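PDB 1LZL: heroin esterase from Rhodococcus sp., which probably hydrolyses acetyl ester bonds, including those of heroin, as a bacterial acetyl esterase of the alpha/beta hydrolase fold. Local coordinates for residues V130-Y134 / G168-A173; P240-L246 / Y269-L273; T6-L11 / G287-S292. One frame throughout, in Å; residues are numbered along the deposited sequence.

Interaction 1. Residues V130-Y134 / G168-A173; sequences VNDCY and GTVLKA
This helix pair packs through side chains and one bridging water, with no direct hydrogen bond between the two segments. Residues 130-134 and 168-173 are both helical, with axes that approach to 9.4 Å at a signed crossing angle of -60°; the closest CA atoms are those of Tyr134 and Thr169, 5.6 Å apart.

The van der Waals contacts begin with Val130, whose CG2 lies 4.0 Å from Gly168 C and 3.5 Å from Thr169 OG1. Cys133 CB comes within 3.3 Å of the same Thr169 OG1, a hydroxyl already engaged with Leu165 O of its own helix. Further along, the Tyr134 ring (chi1 t) is inserted beside the second helix. Thr169 CG2 sits at its edge, and in an apolar contact Tyr134 CE1 is 4.1 Å from Ala173 CB.

A CH-pi contact covers one face of that ring: the extended start of Lys172 (chi1 and chi2 t) sets CG 3.9 Å from the Tyr134 centroid, 3° off the normal.

The polar link is indirect. A water lies 2.8 Å from Tyr134 OH and donates to Ala173 O, also at 2.8 Å.

In this alpha/beta hydrolase fold the contact joins helix 128-142 to helix 161-176, which follows strand 153-159 through a GxSxG turn consistent with a nucleophile elbow, while Val170 packs on Leu249 and Pro250 just before strand 252-257.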
ATOM      1  N   VAL A 130      -1.364  -8.228   8.733  1.00  9.34           N
ATOM      2  CA  VAL A 130      -1.468  -6.903   9.346  1.00 10.47           C
ATOM      3  C   VAL A 130      -0.695  -6.916  10.663  1.00 10.51           C
ATOM      4  O   VAL A 130      -0.096  -5.899  11.031  1.00 10.61           O
ATOM      5  CB  VAL A 130      -2.938  -6.467   9.544  1.00 13.83           C
ATOM      6  CG1 VAL A 130      -3.582  -7.166  10.710  1.00 17.31           C
ATOM      7  CG2 VAL A 130      -3.014  -4.941   9.682  1.00 18.64           C
ATOM      8  N   ASN A 131      -0.644  -8.064  11.368  1.00 10.50           N
ATOM      9  CA  ASN A 131       0.143  -8.134  12.603  1.00 12.03           C
ATOM     10  C   ASN A 131       1.622  -7.876  12.298  1.00 10.81           C
ATOM     11  O   ASN A 131       2.308  -7.211  13.112  1.00  8.85           O
ATOM     12  CB  ASN A 131      -0.054  -9.470  13.343  1.00 11.62           C
ATOM     13  CG  ASN A 131      -1.436  -9.533  14.022  1.00 13.72           C
ATOM     14  OD1 ASN A 131      -2.100  -8.483  14.139  1.00 15.11           O
ATOM     15  ND2 ASN A 131      -1.825 -10.724  14.463  1.00 14.89           N
ATOM     16  N   ASP A 132       2.144  -8.350  11.176  1.00  9.24           N
ATOM     17  CA  ASP A 132       3.546  -8.093  10.840  1.00  9.66           C
ATOM     18  C   ASP A 132       3.779  -6.606  10.621  1.00  8.52           C
ATOM     19  O   ASP A 132       4.811  -6.048  11.006  1.00  9.50           O
ATOM     20  CB  ASP A 132       3.948  -8.838   9.553  1.00  9.38           C
ATOM     21  CG  ASP A 132       3.947 -10.349   9.760  1.00  9.23           C
ATOM     22  OD1 ASP A 132       3.982 -10.824  10.919  1.00  9.74           O
ATOM     23  OD2 ASP A 132       3.950 -11.062   8.708  1.00 10.37           O
ATOM     24  N   CYS A 133       2.794  -5.937   9.984  1.00  9.27           N
ATOM     25  CA  CYS A 133       2.972  -4.492   9.720  1.00  8.64           C
ATOM     26  C   CYS A 133       2.917  -3.714  11.045  1.00  8.31           C
ATOM     27  O   CYS A 133       3.679  -2.759  11.240  1.00  9.06           O
ATOM     28  CB  CYS A 133       1.870  -4.036   8.758  1.00  9.68           C
ATOM     29  SG  CYS A 133       2.067  -4.749   7.079  1.00  9.85           S
ATOM     30  N   TYR A 134       1.999  -4.151  11.917  1.00  9.17           N
ATOM     31  CA  TYR A 134       1.909  -3.421  13.210  1.00  9.15           C
ATOM     32  C   TYR A 134       3.146  -3.714  14.059  1.00  8.71           C
ATOM     33  O   TYR A 134       3.639  -2.812  14.736  1.00  9.68           O
ATOM     34  CB  TYR A 134       0.593  -3.755  13.904  1.00  9.38           C
ATOM     35  CG  TYR A 134       0.357  -3.015  15.195  1.00  9.39           C
ATOM     36  CD1 TYR A 134       0.246  -1.634  15.163  1.00 10.34           C
ATOM     37  CD2 TYR A 134       0.251  -3.686  16.393  1.00 11.83           C
ATOM     38  CE1 TYR A 134       0.035  -0.924  16.320  1.00 10.18           C
ATOM     39  CE2 TYR A 134       0.027  -2.961  17.577  1.00 11.35           C
ATOM     40  CZ  TYR A 134      -0.082  -1.600  17.507  1.00 12.65           C
ATOM     41  OH  TYR A 134      -0.284  -0.826  18.656  1.00 13.98           O
ATOM     42  N   GLY A 168      -5.414  -0.703   7.806  1.00  8.21           N
ATOM     43  CA  GLY A 168      -5.697  -1.539   8.949  1.00  9.12           C
ATOM     44  C   GLY A 168      -4.707  -1.337  10.081  1.00 11.01           C
ATOM     45  O   GLY A 168      -5.110  -1.322  11.282  1.00 10.63           O
ATOM     46  N   THR A 169      -3.434  -1.186   9.718  1.00  9.44           N
ATOM     47  CA  THR A 169      -2.401  -0.879  10.696  1.00  8.88           C
ATOM     48  C   THR A 169      -2.658   0.472  11.361  1.00  9.53           C
ATOM     49  O   THR A 169      -2.443   0.606  12.589  1.00 10.18           O
ATOM     50  CB  THR A 169      -1.027  -0.862   9.997  1.00  9.05           C
ATOM     51  OG1 THR A 169      -0.808  -2.218   9.514  1.00 10.39           O
ATOM     52  CG2 THR A 169       0.070  -0.531  10.991  1.00 10.26           C
ATOM     53  N   VAL A 170      -3.108   1.460  10.620  1.00  9.73           N
ATOM     54  CA  VAL A 170      -3.393   2.791  11.184  1.00  9.37           C
ATOM     55  C   VAL A 170      -4.619   2.741  12.079  1.00  9.72           C
ATOM     56  O   VAL A 170      -4.572   3.362  13.165  1.00 10.97           O
ATOM     57  CB  VAL A 170      -3.518   3.822  10.050  1.00  9.74           C
ATOM     58  CG1 VAL A 170      -4.126   5.143  10.559  1.00 10.71           C
ATOM     59  CG2 VAL A 170      -2.153   4.060   9.404  1.00  9.85           C
ATOM     60  N   LEU A 171      -5.648   1.990  11.748  1.00  9.36           N
ATOM     61  CA  LEU A 171      -6.779   1.754  12.640  1.00 10.44           C
ATOM     62  C   LEU A 171      -6.283   1.099  13.933  1.00 10.68           C
ATOM     63  O   LEU A 171      -6.657   1.546  15.029  1.00 11.69           O
ATOM     64  CB  LEU A 171      -7.880   0.890  12.018  1.00 11.03           C
ATOM     65  CG  LEU A 171      -8.748   1.691  11.038  1.00 10.77           C
ATOM     66  CD1 LEU A 171      -9.434   0.728  10.074  1.00 11.80           C
ATOM     67  CD2 LEU A 171      -9.750   2.537  11.831  1.00 12.30           C
ATOM     68  N   LYS A 172      -5.459   0.052  13.800  1.00 11.31           N
ATOM     69  CA  LYS A 172      -4.957  -0.674  14.964  1.00 12.10           C
ATOM     70  C   LYS A 172      -4.120   0.233  15.832  1.00 11.95           C
ATOM     71  O   LYS A 172      -4.244   0.213  17.090  1.00 13.11           O
ATOM     72  CB  LYS A 172      -4.155  -1.906  14.478  1.00 13.35           C
ATOM     73  CG  LYS A 172      -3.697  -2.749  15.681  1.00 16.53           C
ATOM     74  CD  LYS A 172      -3.327  -4.152  15.187  1.00 18.80           C
ATOM     75  CE  LYS A 172      -4.625  -4.959  15.022  1.00 32.52           C
ATOM     76  NZ  LYS A 172      -4.877  -5.913  16.158  1.00 64.87           N
ATOM     77  N   ALA A 173      -3.285   1.085  15.259  1.00 11.31           N
ATOM     78  CA  ALA A 173      -2.416   2.015  16.002  1.00 13.10           C
ATOM     79  C   ALA A 173      -3.257   2.996  16.811  1.00 12.87           C
ATOM     80  O   ALA A 173      -2.986   3.226  18.003  1.00 13.33           O
ATOM     81  CB  ALA A 173      -1.432   2.719  15.069  1.00 13.29           C
TER
HETATM   82  O   HOH W   1      -0.760   1.910  18.951  1.00 12.23           O

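Interaction 2. Residues P240-L246 / Y269-L273; sequences PSRATDL and YALRL
Loop and helix interlock here by exchange: a leucine fills a hollow of the helix, an arginine the bend of the loop. Residues 240-242 form a 3-10 turn, closed by Ala243 N to Pro240 O at 2.9 Å; the chain then extends at Ala243 (psi 140°) and bends round to Leu246, with Leu246 CA 5.8 Å from Leu273 CA. Leu246 (m, t) is the bump, pointing into the hollow formed by Tyr269, Arg272 and Leu273, positions i, i+3 and i+4 of the helix. Its CD1 reaches Arg272 CB at 3.6 Å, its CD2 Tyr269 CE1 at 4.0 Å, and its CB Leu273 CD2 at 4.0 Å. Helix 263-275 is the connection of a beta-alpha-beta crossover between parallel strands 252-257 and 280-285, so the loop leading to the first strand clasps the helix that follows it. Arg272 (chi1 m, chi3 p) enters the concavity of the loop. Arg272 NH2 donates to Ala243 O at 2.8 Å and NH1, weakly, at 3.1 Å, while Leu246 CD1 lies over one guanidinium face. Tyr269 (chi1 t) fits against the 3-10 turn, its CE1 3.5 Å from Pro240 O and its OH 3.8 Å from Pro240 CB.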
ATOM      1  N   PRO A 240     -10.756  -2.399   6.220  1.00  9.54           N
ATOM      2  CA  PRO A 240     -11.009  -1.098   6.848  1.00 10.89           C
ATOM      3  C   PRO A 240     -12.314  -0.455   6.415  1.00 11.62           C
ATOM      4  O   PRO A 240     -12.878   0.321   7.213  1.00 11.45           O
ATOM      5  CB  PRO A 240      -9.783  -0.282   6.401  1.00  9.98           C
ATOM      6  CG  PRO A 240      -8.687  -1.335   6.338  1.00  8.77           C
ATOM      7  CD  PRO A 240      -9.357  -2.521   5.706  1.00  8.89           C
ATOM      8  N   SER A 241     -12.833  -0.728   5.216  1.00 10.78           N
ATOM      9  CA  SER A 241     -14.122  -0.132   4.854  1.00 12.89           C
ATOM     10  C   SER A 241     -15.234  -0.547   5.823  1.00 12.72           C
ATOM     11  O   SER A 241     -16.240   0.177   5.892  1.00 14.59           O
ATOM     12  CB  SER A 241     -14.498  -0.576   3.439  1.00 11.89           C
ATOM     13  OG  SER A 241     -13.536  -0.120   2.484  1.00 10.93           O
ATOM     14  N   ARG A 242     -15.075  -1.671   6.511  1.00 11.91           N
ATOM     15  CA  ARG A 242     -16.101  -2.077   7.513  1.00 12.59           C
ATOM     16  C   ARG A 242     -16.017  -1.273   8.784  1.00 14.17           C
ATOM     17  O   ARG A 242     -16.937  -1.360   9.635  1.00 17.69           O
ATOM     18  CB  ARG A 242     -15.942  -3.571   7.784  1.00 14.77           C
ATOM     19  CG  ARG A 242     -16.361  -4.427   6.585  1.00 14.37           C
ATOM     20  CD  ARG A 242     -16.153  -5.888   6.951  1.00 13.66           C
ATOM     21  NE  ARG A 242     -16.488  -6.852   5.912  1.00 13.88           N
ATOM     22  CZ  ARG A 242     -17.544  -7.664   5.940  1.00 19.20           C
ATOM     23  NH1 ARG A 242     -18.409  -7.615   6.954  1.00 24.27           N
ATOM     24  NH2 ARG A 242     -17.753  -8.522   4.962  1.00 17.64           N
ATOM     25  N   ALA A 243     -14.982  -0.477   9.002  1.00 12.22           N
ATOM     26  CA  ALA A 243     -15.001   0.300  10.246  1.00 12.58           C
ATOM     27  C   ALA A 243     -16.044   1.401  10.255  1.00 15.18           C
ATOM     28  O   ALA A 243     -16.200   2.078   9.257  1.00 20.16           O
ATOM     29  CB  ALA A 243     -13.648   0.985  10.395  1.00 14.63           C
ATOM     30  N   THR A 244     -16.713   1.620  11.368  1.00 17.57           N
ATOM     31  CA  THR A 244     -17.728   2.649  11.479  1.00 19.87           C
ATOM     32  C   THR A 244     -17.229   3.919  12.166  1.00 19.96           C
ATOM     33  O   THR A 244     -17.826   4.992  12.014  1.00 22.85           O
ATOM     34  CB  THR A 244     -18.958   2.111  12.273  1.00 29.03           C
ATOM     35  OG1 THR A 244     -18.507   1.609  13.533  1.00 30.79           O
ATOM     36  CG2 THR A 244     -19.594   0.987  11.487  1.00 35.93           C
ATOM     37  N   ASP A 245     -16.153   3.869  12.937  1.00 16.92           N
ATOM     38  CA  ASP A 245     -15.641   5.075  13.570  1.00 15.74           C
ATOM     39  C   ASP A 245     -14.273   5.395  12.961  1.00 13.24           C
ATOM     40  O   ASP A 245     -13.278   4.720  13.248  1.00 14.27           O
ATOM     41  CB  ASP A 245     -15.534   4.918  15.075  1.00 23.88           C
ATOM     42  CG  ASP A 245     -14.707   6.026  15.714  1.00 20.05           C
ATOM     43  OD1 ASP A 245     -14.773   7.177  15.221  1.00 23.15           O
ATOM     44  OD2 ASP A 245     -13.983   5.741  16.693  1.00 31.23           O
ATOM     45  N   LEU A 246     -14.265   6.413  12.094  1.00 12.52           N
ATOM     46  CA  LEU A 246     -13.025   6.874  11.485  1.00 11.68           C
ATOM     47  C   LEU A 246     -12.475   8.137  12.130  1.00 12.43           C
ATOM     48  O   LEU A 246     -11.531   8.743  11.635  1.00 12.72           O
ATOM     49  CB  LEU A 246     -13.215   7.097   9.965  1.00 14.23           C
ATOM     50  CG  LEU A 246     -13.678   5.844   9.214  1.00 13.69           C
ATOM     51  CD1 LEU A 246     -13.849   6.121   7.721  1.00 15.64           C
ATOM     52  CD2 LEU A 246     -12.684   4.703   9.440  1.00 15.45           C
ATOM     53  N   TYR A 269     -13.999   5.567   1.136  1.00  9.08           N
ATOM     54  CA  TYR A 269     -13.267   5.640   2.423  1.00  8.57           C
ATOM     55  C   TYR A 269     -12.770   7.044   2.672  1.00  7.52           C
ATOM     56  O   TYR A 269     -12.839   7.590   3.781  1.00  9.37           O
ATOM     57  CB  TYR A 269     -12.107   4.673   2.391  1.00  9.34           C
ATOM     58  CG  TYR A 269     -11.476   4.339   3.729  1.00  8.62           C
ATOM     59  CD1 TYR A 269     -12.197   3.623   4.673  1.00  9.68           C
ATOM     60  CD2 TYR A 269     -10.155   4.722   4.045  1.00  9.07           C
ATOM     61  CE1 TYR A 269     -11.632   3.304   5.898  1.00 10.94           C
ATOM     62  CE2 TYR A 269      -9.573   4.389   5.268  1.00  9.57           C
ATOM     63  CZ  TYR A 269     -10.345   3.671   6.183  1.00  9.25           C
ATOM     64  OH  TYR A 269      -9.786   3.337   7.416  1.00 10.77           O
ATOM     65  N   ALA A 270     -12.235   7.703   1.621  1.00  7.62           N
ATOM     66  CA  ALA A 270     -11.768   9.074   1.738  1.00  8.25           C
ATOM     67  C   ALA A 270     -12.905  10.004   2.162  1.00  8.56           C
ATOM     68  O   ALA A 270     -12.710  10.885   3.025  1.00  8.42           O
ATOM     69  CB  ALA A 270     -11.189   9.564   0.410  1.00  8.82           C
ATOM     70  N   LEU A 271     -14.070   9.812   1.544  1.00  8.20           N
ATOM     71  CA  LEU A 271     -15.218  10.655   1.902  1.00  9.18           C
ATOM     72  C   LEU A 271     -15.596  10.439   3.350  1.00 10.14           C
ATOM     73  O   LEU A 271     -15.847  11.392   4.088  1.00  9.23           O
ATOM     74  CB  LEU A 271     -16.376  10.376   0.916  1.00  8.94           C
ATOM     75  CG  LEU A 271     -17.680  11.100   1.246  1.00 10.61           C
ATOM     76  CD1 LEU A 271     -17.481  12.607   1.183  1.00 10.29           C
ATOM     77  CD2 LEU A 271     -18.807  10.619   0.302  1.00 13.51           C
ATOM     78  N   ARG A 272     -15.637   9.183   3.832  1.00  9.17           N
ATOM     79  CA  ARG A 272     -15.996   8.943   5.218  1.00 10.10           C
ATOM     80  C   ARG A 272     -14.924   9.453   6.154  1.00  9.77           C
ATOM     81  O   ARG A 272     -15.244   9.956   7.243  1.00 10.04           O
ATOM     82  CB  ARG A 272     -16.227   7.453   5.414  1.00 11.50           C
ATOM     83  CG  ARG A 272     -17.526   7.041   4.713  1.00 14.47           C
ATOM     84  CD  ARG A 272     -17.639   5.516   4.658  1.00 23.95           C
ATOM     85  NE  ARG A 272     -17.412   5.022   5.956  1.00 27.60           N
ATOM     86  CZ  ARG A 272     -16.941   4.141   6.760  1.00 24.99           C
ATOM     87  NH1 ARG A 272     -16.296   3.076   6.319  1.00 25.68           N
ATOM     88  NH2 ARG A 272     -17.156   4.381   8.051  1.00 24.57           N
ATOM     89  N   LEU A 273     -13.640   9.395   5.789  1.00  9.33           N
ATOM     90  CA  LEU A 273     -12.644  10.023   6.642  1.00  8.38           C
ATOM     91  C   LEU A 273     -12.912  11.522   6.786  1.00  8.87           C
ATOM     92  O   LEU A 273     -12.900  12.089   7.899  1.00  9.25           O
ATOM     93  CB  LEU A 273     -11.244   9.776   6.038  1.00  9.14           C
ATOM     94  CG  LEU A 273     -10.603   8.405   6.143  1.00 10.01           C
ATOM     95  CD1 LEU A 273      -9.374   8.357   5.220  1.00 10.36           C
ATOM     96  CD2 LEU A 273     -10.154   8.055   7.561  1.00 12.65           C
TER

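Interaction 3. Residues T6-L11 / G287-S292; sequences TLDPEL and GTFHGS
Leu7 lays its CD2 against the edge of the Phe289 ring, 3.7 Å from CD2 of that residue, and so brings the N-terminal segment onto the loop that, in an alpha/beta hydrolase, carries the histidine after the last strand of the sheet. The loop, residues 287-292, follows strand 280-285 and contains a type II beta turn from Phe289 to Ser292, with Gly291 at phi 86°. His290, at the second position of the turn, bonds through ND1 to Asp260 and touches Ser160, an arrangement consistent with a Ser-His-Asp catalytic triad.

His290 makes no contact with the N-terminal segment. Asp8 is the N-cap of the helix starting at Pro9: its OD1 accepts from Glu10 N at 3.0 Å, and its own backbone N donates to Gly287 O at 2.9 Å with a nearly straight angle of 176°. Close approach of the backbones, CA to CA 4.1 Å between Leu7 and Gly287, depends on the bare glycine. At its phi of 74°, a CB there would sit 3.0 Å from Asp8 N, a clash, and its CA can instead make a CA-H...O contact of 3.2 Å with Thr6 O. Leu11 (m, t), one helical turn on, points into the loop and also packs on Val300 of helix 299-315; its CD1 meets Thr288 CG2 at 4.0 Å and Ser292 CB at 3.6 Å.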
ATOM      1  N   THR A   6     -11.572   5.579 -22.682  1.00 17.03           N
ATOM      2  CA  THR A   6     -11.191   6.668 -21.801  1.00 15.91           C
ATOM      3  C   THR A   6      -9.744   6.592 -21.359  1.00 15.40           C
ATOM      4  O   THR A   6      -9.200   7.492 -20.708  1.00 16.91           O
ATOM      5  CB  THR A   6     -12.039   6.722 -20.515  1.00 17.72           C
ATOM      6  OG1 THR A   6     -11.720   5.585 -19.706  1.00 16.95           O
ATOM      7  CG2 THR A   6     -13.524   6.696 -20.842  1.00 16.39           C
ATOM      8  N   LEU A   7      -9.007   5.524 -21.688  1.00 14.47           N
ATOM      9  CA  LEU A   7      -7.620   5.491 -21.310  1.00 15.74           C
ATOM     10  C   LEU A   7      -6.801   6.633 -21.853  1.00 18.21           C
ATOM     11  O   LEU A   7      -6.930   7.083 -22.995  1.00 19.05           O
ATOM     12  CB  LEU A   7      -6.974   4.186 -21.854  1.00 21.00           C
ATOM     13  CG  LEU A   7      -6.889   3.019 -20.901  1.00 26.93           C
ATOM     14  CD1 LEU A   7      -6.333   1.786 -21.626  1.00 28.63           C
ATOM     15  CD2 LEU A   7      -6.011   3.389 -19.728  1.00 29.53           C
ATOM     16  N   ASP A   8      -5.895   7.090 -21.022  1.00 18.39           N
ATOM     17  CA  ASP A   8      -4.917   8.058 -21.504  1.00 20.95           C
ATOM     18  C   ASP A   8      -4.151   7.466 -22.669  1.00 20.81           C
ATOM     19  O   ASP A   8      -3.638   6.327 -22.533  1.00 20.67           O
ATOM     20  CB  ASP A   8      -4.103   8.348 -20.255  1.00 23.57           C
ATOM     21  CG  ASP A   8      -3.097   9.455 -20.456  1.00 24.15           C
ATOM     22  OD1 ASP A   8      -2.387   9.358 -21.498  1.00 36.73           O
ATOM     23  OD2 ASP A   8      -3.022  10.353 -19.639  1.00 22.06           O
ATOM     24  N   PRO A   9      -4.043   8.062 -23.839  1.00 28.79           N
ATOM     25  CA  PRO A   9      -3.308   7.424 -24.942  1.00 30.56           C
ATOM     26  C   PRO A   9      -1.904   6.927 -24.631  1.00 30.21           C
ATOM     27  O   PRO A   9      -1.421   5.920 -25.178  1.00 30.62           O
ATOM     28  CB  PRO A   9      -3.230   8.576 -25.979  1.00 38.05           C
ATOM     29  CG  PRO A   9      -4.539   9.260 -25.732  1.00 40.53           C
ATOM     30  CD  PRO A   9      -4.647   9.358 -24.230  1.00 35.47           C
ATOM     31  N   GLU A  10      -1.272   7.650 -23.704  1.00 29.03           N
ATOM     32  CA  GLU A  10       0.078   7.343 -23.254  1.00 28.92           C
ATOM     33  C   GLU A  10       0.111   5.993 -22.541  1.00 26.67           C
ATOM     34  O   GLU A  10       1.077   5.212 -22.570  1.00 29.96           O
ATOM     35  CB  GLU A  10       0.576   8.480 -22.354  1.00 32.59           C
ATOM     36  CG  GLU A  10       1.259   9.623 -23.069  1.00 38.14           C
ATOM     37  CD  GLU A  10       2.116  10.476 -22.157  1.00 43.41           C
ATOM     38  OE1 GLU A  10       1.632  10.943 -21.107  1.00 45.87           O
ATOM     39  OE2 GLU A  10       3.301  10.693 -22.477  1.00 54.46           O
ATOM     40  N   LEU A  11      -0.975   5.670 -21.873  1.00 25.34           N
ATOM     41  CA  LEU A  11      -1.059   4.416 -21.119  1.00 26.15           C
ATOM     42  C   LEU A  11      -1.485   3.292 -22.053  1.00 29.12           C
ATOM     43  O   LEU A  11      -0.897   2.215 -22.028  1.00 33.21           O
ATOM     44  CB  LEU A  11      -2.071   4.568 -19.981  1.00 20.93           C
ATOM     45  CG  LEU A  11      -1.556   5.472 -18.852  1.00 18.99           C
ATOM     46  CD1 LEU A  11      -2.619   5.556 -17.765  1.00 20.25           C
ATOM     47  CD2 LEU A  11      -0.230   4.966 -18.365  1.00 17.39           C
ATOM     48  N   GLY A 287      -8.395   8.483 -16.765  1.00 11.01           N
ATOM     49  CA  GLY A 287      -7.782   7.767 -17.908  1.00 12.39           C
ATOM     50  C   GLY A 287      -6.775   6.723 -17.499  1.00 12.60           C
ATOM     51  O   GLY A 287      -5.968   6.214 -18.278  1.00 14.80           O
ATOM     52  N   THR A 288      -6.757   6.335 -16.239  1.00 12.68           N
ATOM     53  CA  THR A 288      -5.770   5.445 -15.637  1.00 12.39           C
ATOM     54  C   THR A 288      -6.364   4.083 -15.297  1.00 11.46           C
ATOM     55  O   THR A 288      -7.578   3.884 -15.408  1.00 11.71           O
ATOM     56  CB  THR A 288      -5.236   6.087 -14.346  1.00 13.73           C
ATOM     57  OG1 THR A 288      -6.373   6.438 -13.556  1.00 14.58           O
ATOM     58  CG2 THR A 288      -4.442   7.334 -14.664  1.00 13.63           C
ATOM     59  N   PHE A 289      -5.497   3.157 -14.866  1.00 11.37           N
ATOM     60  CA  PHE A 289      -6.005   1.831 -14.449  1.00 12.47           C
ATOM     61  C   PHE A 289      -5.210   1.413 -13.203  1.00 11.52           C
ATOM     62  O   PHE A 289      -4.231   2.047 -12.835  1.00 12.48           O
ATOM     63  CB  PHE A 289      -5.945   0.811 -15.591  1.00 13.36           C
ATOM     64  CG  PHE A 289      -4.577   0.577 -16.204  1.00 14.66           C
ATOM     65  CD1 PHE A 289      -3.685  -0.297 -15.602  1.00 13.61           C
ATOM     66  CD2 PHE A 289      -4.181   1.223 -17.373  1.00 15.42           C
ATOM     67  CE1 PHE A 289      -2.441  -0.508 -16.163  1.00 14.77           C
ATOM     68  CE2 PHE A 289      -2.935   1.024 -17.951  1.00 15.91           C
ATOM     69  CZ  PHE A 289      -2.058   0.163 -17.325  1.00 17.78           C
ATOM     70  N   HIS A 290      -5.663   0.267 -12.606  1.00 12.04           N
ATOM     71  CA  HIS A 290      -4.913  -0.225 -11.454  1.00 14.21           C
ATOM     72  C   HIS A 290      -3.460  -0.536 -11.756  1.00 15.02           C
ATOM     73  O   HIS A 290      -3.215  -1.468 -12.536  1.00 15.42           O
ATOM     74  CB  HIS A 290      -5.599  -1.484 -10.928  1.00 14.75           C
ATOM     75  CG  HIS A 290      -4.970  -1.931  -9.627  1.00 15.85           C
ATOM     76  ND1 HIS A 290      -5.397  -1.448  -8.422  1.00 17.89           N
ATOM     77  CD2 HIS A 290      -3.996  -2.842  -9.354  1.00 17.53           C
ATOM     78  CE1 HIS A 290      -4.692  -2.025  -7.433  1.00 19.62           C
ATOM     79  NE2 HIS A 290      -3.843  -2.877  -7.985  1.00 20.15           N
ATOM     80  N   GLY A 291      -2.476   0.146 -11.177  1.00 18.21           N
ATOM     81  CA  GLY A 291      -1.076  -0.119 -11.519  1.00 19.97           C
ATOM     82  C   GLY A 291      -0.577   0.654 -12.734  1.00 15.94           C
ATOM     83  O   GLY A 291       0.588   0.424 -13.135  1.00 17.38           O
ATOM     84  N   SER A 292      -1.356   1.576 -13.312  1.00 14.08           N
ATOM     85  CA  SER A 292      -0.773   2.333 -14.442  1.00 14.29           C
ATOM     86  C   SER A 292       0.387   3.224 -14.043  1.00 13.91           C
ATOM     87  O   SER A 292       1.201   3.702 -14.890  1.00 15.47           O
ATOM     88  CB  SER A 292      -1.878   3.100 -15.189  1.00 14.62           C
ATOM     89  OG  SER A 292      -2.512   4.067 -14.349  1.00 14.62           O
TER

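Interactions 1 and 2 share a neighbourhood, their centres about 15 Å apart, and meet directly: Leu171 of helix 161-176 packs on Pro240, Ala243 and Tyr269. Interaction 1, about 12 Å between its centre and that of the chain, is the deepest, and its helix pair relies on apolar and CH-pi contacts, with polar atoms joined through water. Further out, interaction 2 adds an arginine that ties down a loop carbonyl. Interaction 3 has mostly buried contacts but an exposed Thr6. It brings a segment near the N-terminus onto the loop between strand 280-285 and helix 299-315, and its one direct hydrogen bond is backbone to backbone. The centres of interactions 1 and 3 are about 31 Å apart.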